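Local coordinates for ferredoxin-thioredoxin reductase subunit A2, chloroplastic (Arabidopsis thaliana, PDB 7C2B), which probably serves as the variable subunit of the ferredoxin-thioredoxin reductase that passes electrons from reduced ferredoxin to thioredoxins, at residues B[30-44]-B[56-68]. Numbering follows the deposited sequence.
Sequences AKEKIGARVRVTVPL and ELMGMEGFIKDYV
R39, with CG anti to the backbone N (chi1 -180°) and a bend at chi3, and E61, with CG anti to the carbonyl carbon (chi1 -61°), run side by side off one face of an antiparallel sheet in this SH3-like barrel. R39 grips a single carboxylate oxygen side-on: NE lies 3.0 Å from E61 OE2, and NH2 reaches the same atom from above the carboxylate plane; guanidinium and carboxylate are turned 62° apart. R37 NH2 adds a longer salt bridge to E61 OE1 (3.3 Å), while R39 NH1 pairs with E108 of strand 107-109. An alanine in place of R39 would probably leave E61 OE2 without both donors and E108 without this cation. Beneath the charges, V38 and G62 exchange two backbone hydrogen bonds, and on the buried face V38 CG1 meets I64 CD1 at 3.7 Å. Just before strand 61-67, the type II turn L57-M60 sets G59 N on V40 O. E56 OE2 accepts from both L44 N (2.8 Å) and M58 N. K31 NZ forms a salt bridge with D66 OD1. Y67 OH bonds D27 OD1, and A30 CB sits over the centre of the Y67 ring, 3.3 Å above its plane.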
loop_
_atom_site.group_PDB
_atom_site.type_symbol
_atom_site.label_atom_id
_atom_site.label_comp_id
_atom_site.label_asym_id
_atom_site.label_seq_id
_atom_site.Cartn_x
_atom_site.Cartn_y
_atom_site.Cartn_z
ATOM N N ALA B 30 14.485 -11.101 15.277
ATOM C CA ALA B 30 14.776 -10.949 13.853
ATOM C C ALA B 30 16.183 -10.410 13.636
ATOM O O ALA B 30 16.919 -10.901 12.768
ATOM C CB ALA B 30 13.747 -10.029 13.201
ATOM N N LYS B 31 16.572 -9.394 14.414
ATOM C CA LYS B 31 17.917 -8.838 14.311
ATOM C C LYS B 31 18.979 -9.889 14.611
ATOM O O LYS B 31 20.075 -9.844 14.036
ATOM C CB LYS B 31 18.076 -7.643 15.254
ATOM C CG LYS B 31 17.620 -6.298 14.689
ATOM C CD LYS B 31 18.345 -5.947 13.390
ATOM C CE LYS B 31 18.766 -4.475 13.322
ATOM N NZ LYS B 31 19.194 -4.065 11.948
ATOM N N GLU B 32 18.671 -10.846 15.488
ATOM C CA GLU B 32 19.600 -11.930 15.784
ATOM C C GLU B 32 19.803 -12.871 14.603
ATOM O O GLU B 32 20.771 -13.642 14.599
ATOM C CB GLU B 32 19.108 -12.720 16.997
ATOM C CG GLU B 32 19.191 -11.928 18.295
ATOM C CD GLU B 32 18.659 -12.692 19.495
ATOM O OE1 GLU B 32 18.785 -12.170 20.621
ATOM O OE2 GLU B 32 18.116 -13.805 19.315
ATOM N N LYS B 33 18.927 -12.829 13.603
ATOM C CA LYS B 33 19.071 -13.658 12.414
ATOM C C LYS B 33 19.922 -12.999 11.328
ATOM O O LYS B 33 20.098 -13.587 10.260
ATOM C CB LYS B 33 17.692 -14.006 11.842
ATOM C CG LYS B 33 16.808 -14.836 12.778
ATOM C CD LYS B 33 15.509 -15.240 12.086
ATOM C CE LYS B 33 14.566 -15.999 13.033
ATOM N NZ LYS B 33 13.517 -15.107 13.610
ATOM N N ILE B 34 20.441 -11.798 11.561
ATOM C CA ILE B 34 21.320 -11.178 10.579
ATOM C C ILE B 34 22.572 -12.030 10.435
ATOM O O ILE B 34 23.182 -12.442 11.430
ATOM C CB ILE B 34 21.640 -9.736 10.990
ATOM C CG1 ILE B 34 20.350 -8.918 11.071
ATOM C CG2 ILE B 34 22.617 -9.099 10.022
ATOM C CD1 ILE B 34 20.580 -7.445 11.227
ATOM N N GLY B 35 22.939 -12.335 9.190
ATOM C CA GLY B 35 24.003 -13.264 8.907
ATOM C C GLY B 35 23.567 -14.700 8.705
ATOM O O GLY B 35 24.350 -15.496 8.182
ATOM N N ALA B 36 22.341 -15.056 9.081
ATOM C CA ALA B 36 21.918 -16.448 9.003
ATOM C C ALA B 36 21.624 -16.849 7.565
ATOM O O ALA B 36 21.117 -16.052 6.772
ATOM C CB ALA B 36 20.677 -16.686 9.863
ATOM N N ARG B 37 21.931 -18.098 7.234
ATOM C CA ARG B 37 21.595 -18.635 5.924
ATOM C C ARG B 37 20.121 -19.023 5.878
ATOM O O ARG B 37 19.586 -19.596 6.831
ATOM C CB ARG B 37 22.475 -19.843 5.603
ATOM C CG ARG B 37 23.969 -19.554 5.736
ATOM C CD ARG B 37 24.817 -20.750 5.336
ATOM N NE ARG B 37 24.441 -21.245 4.016
ATOM C CZ ARG B 37 24.004 -22.478 3.775
ATOM N NH1 ARG B 37 23.894 -23.355 4.770
ATOM N NH2 ARG B 37 23.680 -22.830 2.536
ATOM N N VAL B 38 19.467 -18.706 4.755
ATOM C CA VAL B 38 18.034 -18.907 4.588
ATOM C C VAL B 38 17.771 -19.507 3.213
ATOM O O VAL B 38 18.561 -19.354 2.278
ATOM C CB VAL B 38 17.237 -17.589 4.737
ATOM C CG1 VAL B 38 17.350 -17.041 6.164
ATOM C CG2 VAL B 38 17.708 -16.560 3.728
ATOM N N ARG B 39 16.625 -20.176 3.099
ATOM C CA ARG B 39 16.127 -20.723 1.842
ATOM C C ARG B 39 14.735 -20.161 1.593
ATOM O O ARG B 39 13.902 -20.143 2.504
ATOM C CB ARG B 39 16.081 -22.258 1.898
ATOM C CG ARG B 39 15.584 -22.941 0.626
ATOM C CD ARG B 39 15.567 -24.467 0.783
ATOM N NE ARG B 39 16.900 -25.003 1.061
ATOM C CZ ARG B 39 17.273 -25.531 2.227
ATOM N NH1 ARG B 39 16.417 -25.600 3.233
ATOM N NH2 ARG B 39 18.506 -25.986 2.388
ATOM N N VAL B 40 14.473 -19.713 0.363
ATOM C CA VAL B 40 13.145 -19.208 0.034
ATOM C C VAL B 40 12.189 -20.382 -0.106
ATOM O O VAL B 40 12.475 -21.352 -0.819
ATOM C CB VAL B 40 13.181 -18.367 -1.253
ATOM C CG1 VAL B 40 11.774 -17.943 -1.657
ATOM C CG2 VAL B 40 14.070 -17.142 -1.063
ATOM N N THR B 41 11.039 -20.291 0.555
ATOM C CA THR B 41 10.143 -21.433 0.693
ATOM C C THR B 41 8.835 -21.279 -0.067
ATOM O O THR B 41 7.963 -22.152 0.050
ATOM C CB THR B 41 9.845 -21.682 2.174
ATOM O OG1 THR B 41 9.417 -20.460 2.782
ATOM C CG2 THR B 41 11.096 -22.152 2.883
ATOM N N VAL B 42 8.671 -20.203 -0.831
ATOM C CA VAL B 42 7.432 -19.920 -1.553
ATOM C C VAL B 42 7.787 -19.435 -2.948
ATOM O O VAL B 42 8.904 -18.958 -3.188
ATOM C CB VAL B 42 6.573 -18.857 -0.837
ATOM C CG1 VAL B 42 6.129 -19.344 0.556
ATOM C CG2 VAL B 42 7.337 -17.540 -0.740
ATOM N N PRO B 43 6.856 -19.556 -3.897
ATOM C CA PRO B 43 7.089 -18.969 -5.225
ATOM C C PRO B 43 7.214 -17.458 -5.127
ATOM O O PRO B 43 6.421 -16.793 -4.456
ATOM C CB PRO B 43 5.848 -19.380 -6.028
ATOM C CG PRO B 43 5.289 -20.585 -5.295
ATOM C CD PRO B 43 5.605 -20.339 -3.842
ATOM N N LEU B 44 8.223 -16.918 -5.803
ATOM C CA LEU B 44 8.503 -15.490 -5.713
ATOM C C LEU B 44 9.354 -15.101 -6.914
ATOM O O LEU B 44 10.506 -15.531 -7.019
ATOM C CB LEU B 44 9.212 -15.163 -4.403
ATOM C CG LEU B 44 9.840 -13.758 -4.343
ATOM C CD1 LEU B 44 8.791 -12.676 -4.573
ATOM C CD2 LEU B 44 10.533 -13.574 -3.000
ATOM N N GLU B 56 13.136 -16.578 -10.548
ATOM C CA GLU B 56 12.297 -17.300 -9.600
ATOM C C GLU B 56 13.145 -17.643 -8.381
ATOM O O GLU B 56 14.170 -18.322 -8.503
ATOM C CB GLU B 56 11.714 -18.569 -10.226
ATOM C CG GLU B 56 11.032 -19.506 -9.197
ATOM C CD GLU B 56 9.836 -18.873 -8.498
ATOM O OE1 GLU B 56 8.840 -18.538 -9.179
ATOM O OE2 GLU B 56 9.883 -18.709 -7.259
ATOM N N LEU B 57 12.724 -17.173 -7.208
ATOM C CA LEU B 57 13.563 -17.317 -6.025
ATOM C C LEU B 57 13.299 -18.595 -5.240
ATOM O O LEU B 57 14.118 -18.952 -4.387
ATOM C CB LEU B 57 13.374 -16.126 -5.086
ATOM C CG LEU B 57 13.960 -14.816 -5.623
ATOM C CD1 LEU B 57 13.890 -13.737 -4.563
ATOM C CD2 LEU B 57 15.404 -15.027 -6.084
ATOM N N MET B 58 12.188 -19.280 -5.487
ATOM C CA MET B 58 11.846 -20.414 -4.630
ATOM C C MET B 58 12.950 -21.458 -4.665
ATOM O O MET B 58 13.416 -21.858 -5.739
ATOM C CB MET B 58 10.527 -21.047 -5.056
ATOM C CG MET B 58 10.175 -22.237 -4.163
ATOM S SD MET B 58 8.463 -22.663 -4.342
ATOM C CE MET B 58 8.311 -23.918 -3.055
ATOM N N GLY B 59 13.397 -21.876 -3.486
ATOM C CA GLY B 59 14.464 -22.843 -3.385
ATOM C C GLY B 59 15.859 -22.264 -3.381
ATOM O O GLY B 59 16.809 -22.989 -3.068
ATOM N N MET B 60 16.025 -20.989 -3.719
ATOM C CA MET B 60 17.345 -20.382 -3.681
ATOM C C MET B 60 17.770 -20.124 -2.242
ATOM O O MET B 60 16.947 -19.845 -1.366
ATOM C CB MET B 60 17.364 -19.083 -4.484
ATOM C CG MET B 60 17.191 -19.343 -5.965
ATOM S SD MET B 60 17.428 -17.898 -6.996
ATOM C CE MET B 60 19.047 -17.352 -6.441
ATOM N N GLU B 61 19.071 -20.222 -2.005
ATOM C CA GLU B 61 19.641 -20.036 -0.683
ATOM C C GLU B 61 20.513 -18.791 -0.659
ATOM O O GLU B 61 21.256 -18.514 -1.608
ATOM C CB GLU B 61 20.444 -21.272 -0.271
ATOM C CG GLU B 61 19.576 -22.531 -0.211
ATOM C CD GLU B 61 20.370 -23.778 0.105
ATOM O OE1 GLU B 61 21.616 -23.676 0.171
ATOM O OE2 GLU B 61 19.750 -24.854 0.289
ATOM N N GLY B 62 20.403 -18.033 0.425
ATOM C CA GLY B 62 21.215 -16.848 0.601
ATOM C C GLY B 62 21.425 -16.574 2.073
ATOM O O GLY B 62 21.273 -17.482 2.892
ATOM N N PHE B 63 21.759 -15.345 2.444
ATOM C CA PHE B 63 21.891 -15.046 3.858
ATOM C C PHE B 63 21.301 -13.681 4.147
ATOM O O PHE B 63 21.264 -12.802 3.283
ATOM C CB PHE B 63 23.359 -15.130 4.342
ATOM C CG PHE B 63 24.250 -14.017 3.863
ATOM C CD1 PHE B 63 24.984 -14.157 2.689
ATOM C CD2 PHE B 63 24.407 -12.859 4.612
ATOM C CE1 PHE B 63 25.828 -13.155 2.254
ATOM C CE2 PHE B 63 25.246 -11.846 4.188
ATOM C CZ PHE B 63 25.960 -11.990 2.997
ATOM N N ILE B 64 20.828 -13.517 5.379
ATOM C CA ILE B 64 20.187 -12.267 5.765
ATOM C C ILE B 64 21.265 -11.198 5.895
ATOM O O ILE B 64 22.141 -11.277 6.759
ATOM C CB ILE B 64 19.384 -12.423 7.057
ATOM C CG1 ILE B 64 18.185 -13.338 6.802
ATOM C CG2 ILE B 64 18.956 -11.056 7.585
ATOM C CD1 ILE B 64 17.532 -13.850 8.073
ATOM N N LYS B 65 21.198 -10.200 5.021
ATOM C CA LYS B 65 22.140 -9.090 5.030
ATOM C C LYS B 65 21.765 -8.058 6.080
ATOM O O LYS B 65 22.637 -7.508 6.759
ATOM C CB LYS B 65 22.176 -8.445 3.644
ATOM C CG LYS B 65 23.264 -7.389 3.450
ATOM C CD LYS B 65 24.613 -8.056 3.190
ATOM C CE LYS B 65 25.702 -7.017 2.926
ATOM N NZ LYS B 65 27.017 -7.652 2.651
ATOM N N ASP B 66 20.475 -7.775 6.213
ATOM C CA ASP B 66 20.027 -6.767 7.155
ATOM C C ASP B 66 18.587 -7.055 7.527
ATOM O O ASP B 66 17.857 -7.742 6.806
ATOM C CB ASP B 66 20.149 -5.348 6.584
ATOM C CG ASP B 66 20.465 -4.313 7.658
ATOM O OD1 ASP B 66 20.342 -4.640 8.860
ATOM O OD2 ASP B 66 20.851 -3.176 7.302
ATOM N N TYR B 67 18.204 -6.530 8.682
ATOM C CA TYR B 67 16.815 -6.436 9.098
ATOM C C TYR B 67 16.591 -4.992 9.496
ATOM O O TYR B 67 17.207 -4.510 10.449
ATOM C CB TYR B 67 16.526 -7.367 10.271
ATOM C CG TYR B 67 15.116 -7.288 10.789
ATOM C CD1 TYR B 67 14.087 -7.973 10.150
ATOM C CD2 TYR B 67 14.815 -6.560 11.933
ATOM C CE1 TYR B 67 12.784 -7.926 10.634
ATOM C CE2 TYR B 67 13.521 -6.504 12.429
ATOM C CZ TYR B 67 12.508 -7.190 11.778
ATOM O OH TYR B 67 11.222 -7.139 12.275
ATOM N N VAL B 68 15.754 -4.283 8.761
ATOM C CA VAL B 68 15.616 -2.855 8.996
ATOM C C VAL B 68 14.153 -2.556 9.274
ATOM O O VAL B 68 13.310 -2.627 8.373
ATOM C CB VAL B 68 16.156 -2.021 7.829
ATOM C CG1 VAL B 68 16.014 -0.542 8.141
ATOM C CG2 VAL B 68 17.626 -2.355 7.585
HETATM O O HOH W 1 22.296 -4.023 10.497
#